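Local coordinates for acetyl-CoA acetyltransferase A (Ascaris suum, PDB 6BJA), which probably catalyses acetyl transfer between coenzyme A thioesters in lipid metabolism, as an acetyl-CoA C-acetyltransferase of the thiolase family, at residues S15-P20 with K42-R47; Y113-V118 with L265-V270; A280-Y285 with I392-L397. All blocks are in the same frame, centred on the assembly; numbering follows the deposited sequence.

How the interactions relate
Interactions 1, 2 and 3 follow one another along the chain without interleaving, and all three reach one mixed sheet. Its N-terminal half runs 87-92, 57-61, 116-124, 257-267, 11-23, the 3-2-4-5-1 order of the thiolase fold, and strand 280-289 continues it into the C-terminal half. Interaction 1 lays helix 33-48 on strand 11-23, interaction 2 pairs strands 116-124 and 257-267, and interaction 3 pairs strands 280-289 and 388-396. Their centres lie about 17 Å (1 and 2), 18 Å (1 and 3) and 15 Å (2 and 3) apart; the contacts do not touch one another, and the sheet is what joins them. At the subunit interface, Y113 meets Y285 of the second subunit edge-to-face.

Interaction 1. Residues S15-P20 with K42-R47; sequences SAVRTP and KEAIKR
The guanidinium of R47, which V17 CG1 approaches obliquely, is gripped at its edge by E43, whose OE2 lies nearly in the guanidinium plane and takes NE through its anti lone pair. That bond, 2.8 Å from R47 NE to E43 OE2, is a salt bridge between residues one turn apart on helix 33-48. It steadies an arginine side chain that is extended from CG to NE, with R47 CD resting 3.8 Å from V17 CG1. The other branch of the valine, CG2, reaches the helix backbone and sits 4.0 Å from A44 CB. Strand and helix run roughly antiparallel, at 149°, with their axes 7.4 Å apart at closest approach. This is the first strand of the thiolase N-terminal half with the helix that follows it, and A44 also touches V264 on the neighbouring strand 257-267. S15 makes the polar link: its OG, set between the backbone N and the carbonyl carbon (chi1 62°), donates to A44 O at 2.6 Å, tilted 30° from the carbonyl plane. A buried hydroxyl thus finds its acceptor on the helix backbone, while the charged pair stays at the outer margin of the contact.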
ATOM      1  N   SER A  15     -26.536 -28.174  20.922  1.00 16.76           N
ATOM      2  CA  SER A  15     -26.553 -28.028  19.483  1.00 18.19           C
ATOM      3  C   SER A  15     -25.136 -27.884  18.976  1.00 17.96           C
ATOM      4  O   SER A  15     -24.247 -27.463  19.724  1.00 19.15           O
ATOM      5  CB  SER A  15     -27.386 -26.824  19.055  1.00 20.79           C
ATOM      6  OG  SER A  15     -26.844 -25.623  19.573  1.00 20.63           O
ATOM      7  N   ALA A  16     -24.963 -28.212  17.699  1.00 17.12           N
ATOM      8  CA  ALA A  16     -23.638 -28.263  17.059  1.00 16.02           C
ATOM      9  C   ALA A  16     -23.852 -28.161  15.549  1.00 15.70           C
ATOM     10  O   ALA A  16     -24.404 -29.070  14.933  1.00 17.71           O
ATOM     11  CB  ALA A  16     -22.928 -29.533  17.419  1.00 18.93           C
ATOM     12  N   VAL A  17     -23.519 -26.999  14.988  1.00 15.00           N
ATOM     13  CA  VAL A  17     -23.783 -26.718  13.586  1.00 14.17           C
ATOM     14  C   VAL A  17     -22.579 -26.055  12.928  1.00 15.67           C
ATOM     15  O   VAL A  17     -21.710 -25.495  13.616  1.00 16.03           O
ATOM     16  CB  VAL A  17     -25.022 -25.812  13.387  1.00 16.62           C
ATOM     17  CG1 VAL A  17     -26.272 -26.480  13.945  1.00 20.30           C
ATOM     18  CG2 VAL A  17     -24.825 -24.467  14.026  1.00 17.17           C
ATOM     19  N   ARG A  18     -22.523 -26.137  11.598  1.00 15.24           N
ATOM     20  CA  ARG A  18     -21.452 -25.477  10.866  1.00 15.61           C
ATOM     21  C   ARG A  18     -21.923 -24.990   9.505  1.00 15.53           C
ATOM     22  O   ARG A  18     -22.855 -25.520   8.955  1.00 14.87           O
ATOM     23  CB  ARG A  18     -20.282 -26.440  10.691  1.00 15.85           C
ATOM     24  CG  ARG A  18     -20.573 -27.622   9.754  1.00 14.22           C
ATOM     25  CD  ARG A  18     -19.337 -28.454   9.569  1.00 14.44           C
ATOM     26  NE  ARG A  18     -19.416 -29.539   8.587  1.00 14.80           N
ATOM     27  CZ  ARG A  18     -19.142 -29.424   7.294  1.00 15.21           C
ATOM     28  NH1 ARG A  18     -18.869 -28.253   6.753  1.00 15.89           N
ATOM     29  NH2 ARG A  18     -19.132 -30.511   6.524  1.00 16.90           N
ATOM     30  N   THR A  19     -21.269 -23.976   8.964  1.00 13.70           N
ATOM     31  CA  THR A  19     -21.444 -23.631   7.572  1.00 16.04           C
ATOM     32  C   THR A  19     -20.777 -24.686   6.712  1.00 15.50           C
ATOM     33  O   THR A  19     -19.889 -25.413   7.173  1.00 15.38           O
ATOM     34  CB  THR A  19     -20.832 -22.262   7.232  1.00 14.97           C
ATOM     35  OG1 THR A  19     -19.402 -22.356   7.353  1.00 15.82           O
ATOM     36  CG2 THR A  19     -21.369 -21.161   8.113  1.00 15.95           C
ATOM     37  N   PRO A  20     -21.179 -24.779   5.441  1.00 13.57           N
ATOM     38  CA  PRO A  20     -20.285 -25.408   4.482  1.00 15.43           C
ATOM     39  C   PRO A  20     -18.981 -24.627   4.489  1.00 16.39           C
ATOM     40  O   PRO A  20     -18.961 -23.427   4.822  1.00 16.64           O
ATOM     41  CB  PRO A  20     -20.997 -25.255   3.144  1.00 17.68           C
ATOM     42  CG  PRO A  20     -22.405 -24.805   3.503  1.00 17.27           C
ATOM     43  CD  PRO A  20     -22.239 -24.038   4.770  1.00 14.94           C
ATOM     44  N   LYS A  42     -26.751 -17.916  15.357  1.00 15.94           N
ATOM     45  CA  LYS A  42     -28.211 -17.913  15.285  1.00 17.54           C
ATOM     46  C   LYS A  42     -28.742 -19.331  15.114  1.00 17.15           C
ATOM     47  O   LYS A  42     -29.713 -19.699  15.781  1.00 17.94           O
ATOM     48  CB  LYS A  42     -28.695 -17.017  14.153  1.00 16.71           C
ATOM     49  CG  LYS A  42     -28.565 -15.527  14.444  1.00 19.07           C
ATOM     50  CD  LYS A  42     -29.093 -14.736  13.257  1.00 24.07           C
ATOM     51  CE  LYS A  42     -29.875 -13.526  13.701  1.00 36.17           C
ATOM     52  NZ  LYS A  42     -30.508 -12.843  12.530  1.00 39.50           N
ATOM     53  N   GLU A  43     -28.110 -20.151  14.266  1.00 15.89           N
ATOM     54  CA  GLU A  43     -28.708 -21.470  14.033  1.00 15.72           C
ATOM     55  C   GLU A  43     -28.445 -22.382  15.231  1.00 16.65           C
ATOM     56  O   GLU A  43     -29.279 -23.191  15.591  1.00 16.84           O
ATOM     57  CB  GLU A  43     -28.195 -22.103  12.737  1.00 19.74           C
ATOM     58  CG  GLU A  43     -28.916 -23.403  12.394  1.00 31.78           C
ATOM     59  CD  GLU A  43     -30.341 -23.199  11.901  1.00 29.61           C
ATOM     60  OE1 GLU A  43     -30.664 -22.065  11.421  1.00 24.21           O
ATOM     61  OE2 GLU A  43     -31.138 -24.193  11.981  1.00 27.98           O
ATOM     62  N   ALA A  44     -27.294 -22.248  15.877  1.00 15.30           N
ATOM     63  CA  ALA A  44     -27.030 -23.043  17.072  1.00 15.48           C
ATOM     64  C   ALA A  44     -28.029 -22.730  18.196  1.00 15.83           C
ATOM     65  O   ALA A  44     -28.450 -23.626  18.921  1.00 16.92           O
ATOM     66  CB  ALA A  44     -25.605 -22.813  17.565  1.00 15.71           C
ATOM     67  N   ILE A  45     -28.378 -21.461  18.350  1.00 15.61           N
ATOM     68  CA  ILE A  45     -29.374 -21.038  19.335  1.00 15.32           C
ATOM     69  C   ILE A  45     -30.729 -21.656  18.964  1.00 16.00           C
ATOM     70  O   ILE A  45     -31.371 -22.257  19.816  1.00 17.74           O
ATOM     71  CB  ILE A  45     -29.461 -19.525  19.411  1.00 17.23           C
ATOM     72  CG1 ILE A  45     -28.174 -18.977  20.025  1.00 20.41           C
ATOM     73  CG2 ILE A  45     -30.663 -19.084  20.236  1.00 18.47           C
ATOM     74  CD1 ILE A  45     -28.051 -17.474  19.949  1.00 17.56           C
ATOM     75  N   LYS A  46     -31.119 -21.554  17.698  1.00 17.01           N
ATOM     76  CA  LYS A  46     -32.381 -22.155  17.244  1.00 15.90           C
ATOM     77  C   LYS A  46     -32.460 -23.636  17.588  1.00 17.02           C
ATOM     78  O   LYS A  46     -33.476 -24.120  18.099  1.00 18.66           O
ATOM     79  CB  LYS A  46     -32.548 -21.954  15.737  1.00 17.36           C
ATOM     80  CG  LYS A  46     -32.847 -20.482  15.359  1.00 18.87           C
ATOM     81  CD  LYS A  46     -32.814 -20.256  13.845  1.00 20.64           C
ATOM     82  CE  LYS A  46     -32.973 -18.770  13.484  1.00 24.13           C
ATOM     83  NZ  LYS A  46     -32.879 -18.569  12.005  1.00 24.30           N
ATOM     84  N   ARG A  47     -31.388 -24.371  17.321  1.00 16.52           N
ATOM     85  CA  ARG A  47     -31.453 -25.814  17.502  1.00 15.76           C
ATOM     86  C   ARG A  47     -31.231 -26.223  18.969  1.00 18.09           C
ATOM     87  O   ARG A  47     -31.534 -27.362  19.350  1.00 21.08           O
ATOM     88  CB  ARG A  47     -30.460 -26.512  16.561  1.00 17.78           C
ATOM     89  CG  ARG A  47     -30.730 -26.211  15.091  1.00 18.60           C
ATOM     90  CD  ARG A  47     -29.998 -27.138  14.159  1.00 18.55           C
ATOM     91  NE  ARG A  47     -30.207 -26.767  12.768  1.00 19.97           N
ATOM     92  CZ  ARG A  47     -29.840 -27.521  11.729  1.00 20.15           C
ATOM     93  NH1 ARG A  47     -29.222 -28.665  11.928  1.00 19.75           N
ATOM     94  NH2 ARG A  47     -30.078 -27.123  10.496  1.00 23.24           N
TER

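Interaction 2. Residues Y113-V118 with L265-V270; sequences YRRIVV and LASGEV
V117 and L265 form an antiparallel hydrogen-bonded pair, V117 N to L265 O at 3.0 Å and L265 N to V117 O at 2.8 Å, beside the non-hydrogen-bonded pair of I116 with A266. One step further, S267 N donates to R115 O at 2.9 Å, and the same carbonyl oxygen also takes a CA-H contact from A266. The V117 and L265 side chains share a face of the sheet, where V117 CG2 lies against both CB and CD1 of the leucine. On the other face, I116 sends CG1 towards V270, the two side chains meeting at about a right angle with I116 CG1 3.7 Å from V270 CG2.

In the thiolase fold these are the fourth and fifth strands of the N-terminal half, and the fifth, 257-267, runs against its neighbours before turning straight into helix 268-274. S267 is the N-cap at that turn: its OG accepts from V270 N at 3.2 Å, the N-H pointing almost straight at it (169°). The first turn so capped brings V270 over R115. V270 CG1 stands anti to the backbone N (chi1 167°), leaving CG2 anti to the carbonyl carbon; this CG2 methyl touches R115 CB at 3.6 Å and also lies over one face of the guanidinium.

The arginine chain bends at chi3 (69°), and its head meets two acids of the helix. E269 approaches the guanidinium edge with its OE2 near NH2, in a salt bridge whose exact geometry is doubtful because the two atoms are modelled too close. NH1 of R115 makes a second salt bridge, with E273 on the next turn. I109 of helix 97-110 packs on L265 and S267, while L50 and I55 lie against I116.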
ATOM      1  N   TYR A 113     -19.941 -20.503  37.266  1.00 25.57           N
ATOM      2  CA  TYR A 113     -20.086 -19.099  36.906  1.00 24.50           C
ATOM      3  C   TYR A 113     -21.197 -18.898  35.895  1.00 26.20           C
ATOM      4  O   TYR A 113     -21.985 -17.953  35.999  1.00 28.21           O
ATOM      5  CB  TYR A 113     -18.786 -18.566  36.342  1.00 25.60           C
ATOM      6  CG  TYR A 113     -18.777 -17.104  36.007  1.00 24.76           C
ATOM      7  CD1 TYR A 113     -19.219 -16.154  36.923  1.00 25.95           C
ATOM      8  CD2 TYR A 113     -18.255 -16.652  34.808  1.00 24.94           C
ATOM      9  CE1 TYR A 113     -19.174 -14.821  36.630  1.00 28.46           C
ATOM     10  CE2 TYR A 113     -18.204 -15.322  34.507  1.00 24.40           C
ATOM     11  CZ  TYR A 113     -18.674 -14.402  35.427  1.00 27.65           C
ATOM     12  OH  TYR A 113     -18.627 -13.069  35.134  1.00 30.92           O
ATOM     13  N   ARG A 114     -21.241 -19.795  34.914  1.00 24.12           N
ATOM     14  CA  ARG A 114     -22.259 -19.755  33.853  1.00 27.44           C
ATOM     15  C   ARG A 114     -23.098 -21.019  33.803  1.00 28.16           C
ATOM     16  O   ARG A 114     -22.668 -22.093  34.240  1.00 27.42           O
ATOM     17  CB  ARG A 114     -21.612 -19.577  32.479  1.00 23.08           C
ATOM     18  CG  ARG A 114     -20.771 -18.363  32.315  1.00 23.34           C
ATOM     19  CD  ARG A 114     -21.517 -17.094  32.622  1.00 24.46           C
ATOM     20  NE  ARG A 114     -20.758 -15.922  32.216  1.00 26.18           N
ATOM     21  CZ  ARG A 114     -21.130 -14.672  32.441  1.00 23.99           C
ATOM     22  NH1 ARG A 114     -22.283 -14.423  33.061  1.00 29.20           N
ATOM     23  NH2 ARG A 114     -20.379 -13.664  32.034  1.00 26.31           N
ATOM     24  N   ARG A 115     -24.287 -20.880  33.215  1.00 23.91           N
ATOM     25  CA  ARG A 115     -25.187 -22.004  32.981  1.00 26.14           C
ATOM     26  C   ARG A 115     -25.299 -22.339  31.501  1.00 21.63           C
ATOM     27  O   ARG A 115     -25.502 -23.488  31.147  1.00 21.88           O
ATOM     28  CB  ARG A 115     -26.582 -21.696  33.522  1.00 28.74           C
ATOM     29  CG  ARG A 115     -26.713 -21.778  35.041  1.00 36.04           C
ATOM     30  CD  ARG A 115     -27.939 -20.989  35.520  1.00 35.84           C
ATOM     31  NE  ARG A 115     -29.226 -21.584  35.152  1.00 42.67           N
ATOM     32  CZ  ARG A 115     -29.879 -22.482  35.887  1.00 40.79           C
ATOM     33  NH1 ARG A 115     -31.039 -22.960  35.477  1.00 49.37           N
ATOM     34  NH2 ARG A 115     -29.366 -22.921  37.028  1.00 53.24           N
ATOM     35  N   ILE A 116     -25.227 -21.313  30.657  1.00 21.17           N
ATOM     36  CA  ILE A 116     -25.496 -21.449  29.222  1.00 19.27           C
ATOM     37  C   ILE A 116     -24.548 -20.553  28.439  1.00 20.44           C
ATOM     38  O   ILE A 116     -24.509 -19.360  28.662  1.00 20.13           O
ATOM     39  CB  ILE A 116     -26.941 -21.058  28.865  1.00 19.85           C
ATOM     40  CG1 ILE A 116     -27.940 -21.897  29.665  1.00 22.69           C
ATOM     41  CG2 ILE A 116     -27.173 -21.240  27.366  1.00 20.20           C
ATOM     42  CD1 ILE A 116     -29.355 -21.338  29.628  1.00 25.88           C
ATOM     43  N   VAL A 117     -23.778 -21.121  27.512  1.00 19.85           N
ATOM     44  CA  VAL A 117     -22.921 -20.291  26.686  1.00 20.53           C
ATOM     45  C   VAL A 117     -22.927 -20.782  25.250  1.00 19.59           C
ATOM     46  O   VAL A 117     -23.315 -21.926  24.981  1.00 20.05           O
ATOM     47  CB  VAL A 117     -21.459 -20.269  27.182  1.00 22.43           C
ATOM     48  CG1 VAL A 117     -21.366 -19.884  28.674  1.00 20.35           C
ATOM     49  CG2 VAL A 117     -20.812 -21.566  26.957  1.00 20.28           C
ATOM     50  N   VAL A 118     -22.516 -19.910  24.335  1.00 16.66           N
ATOM     51  CA  VAL A 118     -22.265 -20.339  22.968  1.00 16.09           C
ATOM     52  C   VAL A 118     -20.766 -20.204  22.683  1.00 17.17           C
ATOM     53  O   VAL A 118     -20.146 -19.171  22.978  1.00 16.78           O
ATOM     54  CB  VAL A 118     -23.127 -19.552  21.939  1.00 17.15           C
ATOM     55  CG1 VAL A 118     -22.772 -18.066  21.847  1.00 20.47           C
ATOM     56  CG2 VAL A 118     -23.025 -20.252  20.562  1.00 17.99           C
ATOM     57  N   LEU A 265     -23.603 -24.731  24.751  1.00 17.39           N
ATOM     58  CA  LEU A 265     -23.313 -25.575  25.896  1.00 15.80           C
ATOM     59  C   LEU A 265     -24.230 -25.176  27.044  1.00 17.12           C
ATOM     60  O   LEU A 265     -24.529 -23.997  27.218  1.00 18.42           O
ATOM     61  CB  LEU A 265     -21.846 -25.432  26.325  1.00 16.37           C
ATOM     62  CG  LEU A 265     -20.800 -25.572  25.219  1.00 17.68           C
ATOM     63  CD1 LEU A 265     -19.409 -25.257  25.746  1.00 20.13           C
ATOM     64  CD2 LEU A 265     -20.807 -26.949  24.630  1.00 19.24           C
ATOM     65  N   ALA A 266     -24.678 -26.157  27.816  1.00 18.12           N
ATOM     66  CA  ALA A 266     -25.508 -25.865  28.984  1.00 19.55           C
ATOM     67  C   ALA A 266     -25.206 -26.819  30.147  1.00 20.79           C
ATOM     68  O   ALA A 266     -24.782 -27.960  29.949  1.00 23.21           O
ATOM     69  CB  ALA A 266     -26.997 -25.930  28.611  1.00 22.22           C
ATOM     70  N   SER A 267     -25.435 -26.331  31.372  1.00 20.61           N
ATOM     71  CA  SER A 267     -25.195 -27.137  32.554  1.00 22.81           C
ATOM     72  C   SER A 267     -26.267 -28.208  32.735  1.00 23.91           C
ATOM     73  O   SER A 267     -27.360 -28.109  32.177  1.00 24.22           O
ATOM     74  CB  SER A 267     -25.147 -26.242  33.799  1.00 25.06           C
ATOM     75  OG  SER A 267     -26.453 -25.819  34.141  1.00 24.54           O
ATOM     76  N   GLY A 268     -25.949 -29.230  33.523  1.00 26.55           N
ATOM     77  CA  GLY A 268     -26.918 -30.246  33.884  1.00 26.92           C
ATOM     78  C   GLY A 268     -28.156 -29.647  34.530  1.00 27.72           C
ATOM     79  O   GLY A 268     -29.270 -30.131  34.295  1.00 29.22           O
ATOM     80  N   GLU A 269     -27.987 -28.585  35.319  1.00 26.82           N
ATOM     81  CA  GLU A 269     -29.128 -27.950  35.980  1.00 30.60           C
ATOM     82  C   GLU A 269     -30.100 -27.375  34.949  1.00 32.65           C
ATOM     83  O   GLU A 269     -31.304 -27.570  35.059  1.00 29.74           O
ATOM     84  CB  GLU A 269     -28.673 -26.857  36.951  1.00 34.02           C
ATOM     85  CG  GLU A 269     -29.789 -26.341  37.857  1.00 40.50           C
ATOM     86  CD  GLU A 269     -29.282 -25.406  38.959  1.00 49.06           C
ATOM     87  OE1 GLU A 269     -29.500 -25.715  40.153  1.00 50.78           O
ATOM     88  OE2 GLU A 269     -28.673 -24.360  38.633  1.00 44.31           O
ATOM     89  N   VAL A 270     -29.575 -26.682  33.944  1.00 27.24           N
ATOM     90  CA  VAL A 270     -30.401 -26.155  32.859  1.00 28.49           C
ATOM     91  C   VAL A 270     -31.160 -27.263  32.139  1.00 28.22           C
ATOM     92  O   VAL A 270     -32.351 -27.141  31.815  1.00 29.17           O
ATOM     93  CB  VAL A 270     -29.537 -25.386  31.841  1.00 27.99           C
ATOM     94  CG1 VAL A 270     -30.312 -25.103  30.553  1.00 26.86           C
ATOM     95  CG2 VAL A 270     -29.044 -24.113  32.460  1.00 28.74           C
TER

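Interaction 3. Residues A280-Y285 with I392-L397; sequences AKVLSY and ILIKKL
L393 is matched by two residues, L283 and S284, on the neighbouring strand: a classic beta bulge in an otherwise regular antiparallel pair. L283 N donates to L393 O at 2.9 Å, and L393 N returns to S284 O at 2.9 Å, with the N-H almost straight at 176°. The extra residue, L283, takes near-helical backbone angles, and its CB lies 3.8 Å from L393 CD2. Away from the bulge, K281 and K395 form a hydrogen-bonded pair, K281 N to K395 O at 2.8 Å. Across the sheet from the L393 side chain, V282 and I392 meet at about a right angle, V282 CG1 being 3.7 Å from I392 CD1; I392 CG1 stands anti to its backbone N (chi1 -171°), which sets CG1 beside the same valine methyl. At the C-terminus, L397 CD1 packs on the A280 backbone. K281 NZ forms a salt bridge with D10, which may ease its nearness to K395 NZ, 5.1 Å away. The S284 hydroxyl is held by Q309. As the first and last strands of the thiolase C-terminal half, the pair lies between strands 11-23 and 377-384, with I392 against helix 97-110 and L393 against helix 298-310.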
ATOM      1  N   ALA A 280     -25.157 -34.325  23.273  1.00 19.60           N
ATOM      2  CA  ALA A 280     -23.928 -34.931  23.747  1.00 21.19           C
ATOM      3  C   ALA A 280     -23.534 -34.332  25.090  1.00 19.65           C
ATOM      4  O   ALA A 280     -24.072 -33.317  25.524  1.00 20.38           O
ATOM      5  CB  ALA A 280     -22.822 -34.738  22.728  1.00 20.14           C
ATOM      6  N   LYS A 281     -22.582 -34.987  25.742  1.00 21.48           N
ATOM      7  CA  LYS A 281     -22.048 -34.553  27.019  1.00 22.11           C
ATOM      8  C   LYS A 281     -20.539 -34.380  26.882  1.00 22.98           C
ATOM      9  O   LYS A 281     -19.880 -35.215  26.275  1.00 22.10           O
ATOM     10  CB  LYS A 281     -22.388 -35.591  28.096  1.00 23.31           C
ATOM     11  CG  LYS A 281     -22.047 -35.177  29.493  1.00 26.23           C
ATOM     12  CD  LYS A 281     -22.546 -36.192  30.500  1.00 30.33           C
ATOM     13  CE  LYS A 281     -22.382 -35.675  31.924  1.00 34.57           C
ATOM     14  NZ  LYS A 281     -22.969 -36.594  32.941  1.00 44.65           N
ATOM     15  N   VAL A 282     -19.989 -33.298  27.412  1.00 20.69           N
ATOM     16  CA  VAL A 282     -18.542 -33.131  27.428  1.00 20.52           C
ATOM     17  C   VAL A 282     -18.000 -33.788  28.697  1.00 23.09           C
ATOM     18  O   VAL A 282     -18.323 -33.358  29.796  1.00 23.05           O
ATOM     19  CB  VAL A 282     -18.120 -31.659  27.382  1.00 20.45           C
ATOM     20  CG1 VAL A 282     -16.597 -31.547  27.505  1.00 21.98           C
ATOM     21  CG2 VAL A 282     -18.605 -30.998  26.110  1.00 21.93           C
ATOM     22  N   LEU A 283     -17.196 -34.840  28.539  1.00 21.76           N
ATOM     23  CA  LEU A 283     -16.724 -35.610  29.688  1.00 22.91           C
ATOM     24  C   LEU A 283     -15.423 -35.078  30.259  1.00 23.86           C
ATOM     25  O   LEU A 283     -15.222 -35.090  31.478  1.00 24.87           O
ATOM     26  CB  LEU A 283     -16.531 -37.062  29.304  1.00 22.01           C
ATOM     27  CG  LEU A 283     -17.789 -37.821  28.910  1.00 25.71           C
ATOM     28  CD1 LEU A 283     -17.428 -39.263  28.651  1.00 26.80           C
ATOM     29  CD2 LEU A 283     -18.864 -37.700  29.980  1.00 26.50           C
ATOM     30  N   SER A 284     -14.544 -34.627  29.374  1.00 21.57           N
ATOM     31  CA  SER A 284     -13.205 -34.226  29.771  1.00 23.05           C
ATOM     32  C   SER A 284     -12.506 -33.512  28.636  1.00 20.77           C
ATOM     33  O   SER A 284     -12.929 -33.607  27.472  1.00 20.60           O
ATOM     34  CB  SER A 284     -12.391 -35.453  30.196  1.00 24.33           C
ATOM     35  OG  SER A 284     -11.185 -35.074  30.840  1.00 29.19           O
ATOM     36  N   TYR A 285     -11.425 -32.813  28.966  1.00 21.66           N
ATOM     37  CA  TYR A 285     -10.572 -32.212  27.956  1.00 19.60           C
ATOM     38  C   TYR A 285      -9.123 -32.245  28.446  1.00 23.53           C
ATOM     39  O   TYR A 285      -8.864 -32.406  29.640  1.00 22.53           O
ATOM     40  CB  TYR A 285     -11.015 -30.782  27.646  1.00 19.55           C
ATOM     41  CG  TYR A 285     -10.902 -29.855  28.804  1.00 20.45           C
ATOM     42  CD1 TYR A 285      -9.691 -29.254  29.064  1.00 24.47           C
ATOM     43  CD2 TYR A 285     -11.976 -29.585  29.634  1.00 25.39           C
ATOM     44  CE1 TYR A 285      -9.528 -28.427  30.084  1.00 26.96           C
ATOM     45  CE2 TYR A 285     -11.814 -28.716  30.712  1.00 30.05           C
ATOM     46  CZ  TYR A 285     -10.566 -28.152  30.912  1.00 27.59           C
ATOM     47  OH  TYR A 285     -10.281 -27.280  31.939  1.00 35.65           O
ATOM     48  N   ILE A 392     -10.714 -33.204  23.273  1.00 17.32           N
ATOM     49  CA  ILE A 392     -11.943 -33.237  24.048  1.00 18.15           C
ATOM     50  C   ILE A 392     -12.564 -34.623  23.902  1.00 18.11           C
ATOM     51  O   ILE A 392     -12.523 -35.231  22.833  1.00 18.80           O
ATOM     52  CB  ILE A 392     -12.934 -32.093  23.614  1.00 21.90           C
ATOM     53  CG1 ILE A 392     -14.119 -31.974  24.566  1.00 23.17           C
ATOM     54  CG2 ILE A 392     -13.400 -32.282  22.205  1.00 20.31           C
ATOM     55  CD1 ILE A 392     -14.860 -30.628  24.411  1.00 24.89           C
ATOM     56  N   LEU A 393     -13.088 -35.120  25.019  1.00 19.60           N
ATOM     57  CA  LEU A 393     -13.805 -36.385  25.077  1.00 20.15           C
ATOM     58  C   LEU A 393     -15.295 -36.133  25.218  1.00 19.46           C
ATOM     59  O   LEU A 393     -15.724 -35.414  26.136  1.00 19.88           O
ATOM     60  CB  LEU A 393     -13.291 -37.216  26.258  1.00 21.22           C
ATOM     61  CG  LEU A 393     -14.038 -38.518  26.556  1.00 20.13           C
ATOM     62  CD1 LEU A 393     -13.770 -39.542  25.465  1.00 22.26           C
ATOM     63  CD2 LEU A 393     -13.603 -39.044  27.936  1.00 23.36           C
ATOM     64  N   ILE A 394     -16.077 -36.708  24.308  1.00 18.35           N
ATOM     65  CA  ILE A 394     -17.519 -36.537  24.350  1.00 18.05           C
ATOM     66  C   ILE A 394     -18.276 -37.847  24.280  1.00 19.19           C
ATOM     67  O   ILE A 394     -17.803 -38.831  23.707  1.00 20.21           O
ATOM     68  CB  ILE A 394     -17.998 -35.609  23.242  1.00 24.41           C
ATOM     69  CG1 ILE A 394     -17.733 -36.166  21.863  1.00 27.99           C
ATOM     70  CG2 ILE A 394     -17.347 -34.216  23.388  1.00 23.04           C
ATOM     71  CD1 ILE A 394     -18.552 -35.435  20.818  1.00 28.29           C
ATOM     72  N   LYS A 395     -19.454 -37.843  24.894  1.00 21.13           N
ATOM     73  CA  LYS A 395     -20.371 -38.974  24.861  1.00 20.60           C
ATOM     74  C   LYS A 395     -21.623 -38.532  24.144  1.00 20.89           C
ATOM     75  O   LYS A 395     -22.220 -37.520  24.507  1.00 22.07           O
ATOM     76  CB  LYS A 395     -20.730 -39.457  26.269  1.00 23.82           C
ATOM     77  CG  LYS A 395     -21.688 -40.665  26.259  1.00 29.15           C
ATOM     78  CD  LYS A 395     -22.022 -41.173  27.664  1.00 38.68           C
ATOM     79  CE  LYS A 395     -22.799 -40.139  28.477  1.00 48.56           C
ATOM     80  NZ  LYS A 395     -23.237 -40.634  29.824  1.00 54.75           N
ATOM     81  N   LYS A 396     -22.006 -39.278  23.117  1.00 21.52           N
ATOM     82  CA  LYS A 396     -23.233 -39.000  22.394  1.00 21.73           C
ATOM     83  C   LYS A 396     -24.407 -39.555  23.193  1.00 24.05           C
ATOM     84  O   LYS A 396     -24.335 -40.663  23.713  1.00 24.67           O
ATOM     85  CB  LYS A 396     -23.161 -39.607  21.004  1.00 22.94           C
ATOM     86  CG  LYS A 396     -24.268 -39.223  20.042  1.00 21.93           C
ATOM     87  CD  LYS A 396     -24.155 -37.764  19.630  1.00 19.94           C
ATOM     88  CE  LYS A 396     -25.250 -37.351  18.655  1.00 22.06           C
ATOM     89  NZ  LYS A 396     -25.201 -38.058  17.364  1.00 21.05           N
ATOM     90  N   LEU A 397     -25.476 -38.771  23.302  1.00 24.00           N
ATOM     91  CA  LEU A 397     -26.639 -39.169  24.084  1.00 23.87           C
ATOM     92  C   LEU A 397     -27.712 -39.745  23.170  1.00 31.96           C
ATOM     93  O   LEU A 397     -27.563 -39.731  21.945  1.00 29.22           O
ATOM     94  CB  LEU A 397     -27.163 -37.972  24.880  1.00 24.13           C
ATOM     95  CG  LEU A 397     -26.080 -37.397  25.807  1.00 28.00           C
ATOM     96  CD1 LEU A 397     -26.562 -36.148  26.503  1.00 30.39           C
ATOM     97  CD2 LEU A 397     -25.613 -38.427  26.824  1.00 32.50           C
ATOM     98  OXT LEU A 397     -28.744 -40.252  23.633  1.00 37.02           O
TER